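Local coordinates for protein carbamate kinase (Aeropyrum pernix, PDB 2E9Y) that probably acts as a carbamate kinase, transferring phosphate between ATP and carbamate, as a member of the amino acid kinase family, at residues V213-L218 with M275-E280. Numbering follows the deposited sequence. Where two conformers were deposited one is given.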
loop_
_atom_site.group_PDB
_atom_site.type_symbol
_atom_site.label_atom_id
_atom_site.label_comp_id
_atom_site.label_asym_id
_atom_site.label_seq_id
_atom_site.Cartn_x
_atom_site.Cartn_y
_atom_site.Cartn_z
ATOM N N VAL A 213 -14.649 -8.400 3.996
ATOM C CA VAL A 213 -13.670 -8.025 5.002
ATOM C C VAL A 213 -13.360 -9.278 5.808
ATOM O O VAL A 213 -14.164 -10.211 5.857
ATOM C CB VAL A 213 -14.190 -6.913 5.938
ATOM C CG1 VAL A 213 -14.424 -5.640 5.141
ATOM C CG2 VAL A 213 -15.470 -7.355 6.628
ATOM N N VAL A 214 -12.180 -9.315 6.411
ATOM C CA VAL A 214 -11.783 -10.459 7.222
ATOM C C VAL A 214 -11.430 -9.932 8.605
ATOM O O VAL A 214 -10.738 -8.922 8.722
ATOM C CB VAL A 214 -10.563 -11.173 6.597
ATOM C CG1 VAL A 214 -10.075 -12.292 7.505
ATOM C CG2 VAL A 214 -10.943 -11.716 5.228
ATOM N N ASP A 215 -11.923 -10.600 9.647
ATOM C CA ASP A 215 -11.646 -10.184 11.017
ATOM C C ASP A 215 -10.132 -10.180 11.237
ATOM O O ASP A 215 -9.459 -11.193 11.018
ATOM C CB ASP A 215 -12.308 -11.146 12.005
ATOM C CG ASP A 215 -12.163 -10.695 13.437
ATOM O OD1 ASP A 215 -11.102 -10.961 14.038
ATOM O OD2 ASP A 215 -13.108 -10.066 13.959
ATOM N N LYS A 216 -9.596 -9.049 11.682
ATOM C CA LYS A 216 -8.155 -8.938 11.881
ATOM C C LYS A 216 -7.604 -9.849 12.972
ATOM O O LYS A 216 -6.445 -10.255 12.918
ATOM C CB LYS A 216 -7.772 -7.484 12.180
ATOM C CG LYS A 216 -8.341 -6.913 13.470
ATOM C CD LYS A 216 -7.385 -7.114 14.629
ATOM C CE LYS A 216 -7.806 -6.287 15.836
ATOM N NZ LYS A 216 -6.833 -6.422 16.949
ATOM N N ASP A 217 -8.423 -10.169 13.964
ATOM C CA ASP A 217 -7.954 -11.037 15.037
ATOM C C ASP A 217 -7.919 -12.493 14.586
ATOM O O ASP A 217 -6.939 -13.201 14.836
ATOM C CB ASP A 217 -8.830 -10.854 16.277
ATOM C CG ASP A 217 -8.682 -9.467 16.874
ATOM O OD1 ASP A 217 -7.526 -9.053 17.097
ATOM O OD2 ASP A 217 -9.706 -8.792 17.112
ATOM N N LEU A 218 -8.975 -12.940 13.912
ATOM C CA LEU A 218 -9.011 -14.311 13.412
ATOM C C LEU A 218 -7.865 -14.505 12.423
ATOM O O LEU A 218 -7.181 -15.531 12.436
ATOM C CB LEU A 218 -10.347 -14.595 12.715
ATOM C CG LEU A 218 -11.591 -14.493 13.603
ATOM C CD1 LEU A 218 -12.817 -14.939 12.819
ATOM C CD2 LEU A 218 -11.399 -15.362 14.846
ATOM N N MET A 275 -15.004 -8.416 21.891
ATOM C CA MET A 275 -14.181 -9.435 22.530
ATOM C C MET A 275 -14.393 -10.857 22.022
ATOM O O MET A 275 -13.504 -11.696 22.148
ATOM C CB MET A 275 -14.387 -9.390 24.047
ATOM C CG MET A 275 -13.408 -10.247 24.833
ATOM S SD MET A 275 -11.700 -9.933 24.354
ATOM C CE MET A 275 -11.400 -8.326 25.089
ATOM N N GLY A 276 -15.562 -11.126 21.448
ATOM C CA GLY A 276 -15.841 -12.460 20.940
ATOM C C GLY A 276 -14.800 -12.969 19.959
ATOM O O GLY A 276 -14.227 -14.041 20.166
ATOM N N PRO A 277 -14.541 -12.236 18.865
ATOM C CA PRO A 277 -13.549 -12.659 17.871
ATOM C C PRO A 277 -12.148 -12.816 18.456
ATOM O O PRO A 277 -11.386 -13.682 18.030
ATOM C CB PRO A 277 -13.618 -11.548 16.825
ATOM C CG PRO A 277 -15.051 -11.141 16.883
ATOM C CD PRO A 277 -15.308 -11.080 18.369
ATOM N N LYS A 278 -11.812 -11.976 19.430
ATOM C CA LYS A 278 -10.500 -12.033 20.059
ATOM C C LYS A 278 -10.349 -13.320 20.871
ATOM O O LYS A 278 -9.294 -13.960 20.845
ATOM C CB LYS A 278 -10.289 -10.801 20.945
ATOM C CG LYS A 278 -10.164 -9.503 20.139
ATOM C CD LYS A 278 -10.138 -8.274 21.033
ATOM C CE LYS A 278 -9.798 -7.027 20.225
ATOM N NZ LYS A 278 -10.647 -6.895 19.015
ATOM N N VAL A 279 -11.406 -13.700 21.584
ATOM C CA VAL A 279 -11.367 -14.926 22.371
ATOM C C VAL A 279 -11.299 -16.114 21.415
ATOM O O VAL A 279 -10.543 -17.052 21.640
ATOM C CB VAL A 279 -12.617 -15.053 23.281
ATOM C CG1 VAL A 279 -12.744 -16.478 23.826
ATOM C CG2 VAL A 279 -12.502 -14.072 24.434
ATOM N N GLU A 280 -12.075 -16.057 20.339
ATOM C CA GLU A 280 -12.085 -17.137 19.357
ATOM C C GLU A 280 -10.689 -17.299 18.764
ATOM O O GLU A 280 -10.188 -18.414 18.615
ATOM C CB GLU A 280 -13.079 -16.834 18.232
ATOM C CG GLU A 280 -13.322 -18.018 17.304
ATOM C CD GLU A 280 -14.111 -17.648 16.061
ATOM O OE1 GLU A 280 -15.091 -16.882 16.180
ATOM O OE2 GLU A 280 -13.757 -18.133 14.967
#
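Buried Asp217 holds two lysines at once, and its carboxylate forms the tight part of the contact between the starts of helices 216-226 and 275-289. Its CG lies anti to the carbonyl carbon (chi1 -66°), which sets the carboxylate beside the Lys278 chain. That lysine runs extended from CB to CE, lays CG 3.1 Å from Asp217 OD2, then bends at its last torsion (chi4 51°) so that NZ meets the syn lone pair of the same OD2 at 2.8 Å in a salt bridge. Lys216 NZ makes a second salt bridge to the other oxygen, Asp217 OD1, at 2.7 Å from above the carboxylate plane, so that Lys216, Asp217 and Lys278 form a salt-bridge network. The two ammonium nitrogens, Lys216 NZ and Lys278 NZ, stand 4.4 Å apart, a repulsion the shared aspartate would probably offset; an alanine at Asp217 would remove the carboxylate and is likely to leave these like charges facing each other, loosening the link between the helices. Asp217 packs on Ala10 and Ile234, in neighbouring parallel strands 6-10 and 231-236 of the central sheet of the amino acid kinase fold, and Lys216 NZ also donates to Leu11 O. Two residues earlier, Asp215 is the N-cap of helix 216-226: CG anti to the backbone N (chi1 -175°) brings OD1 to Leu218 N by its anti lone pair, with a weaker, bent bond from Asp217 N. Asp215 OD2 rests 3.3 Å from Pro277 CB, the side chains crossing at about a right angle. On the looser flank no hydrogen bond or salt bridge crosses between the helices, and the contact is by van der Waals touch, spread along Leu218: Leu218 CD2 sits 3.6 Å from Pro277 O, and the Leu218 side chain obliquely crosses the extended Glu280 chain, whose OE2 is engaged by a salt bridge to Arg169.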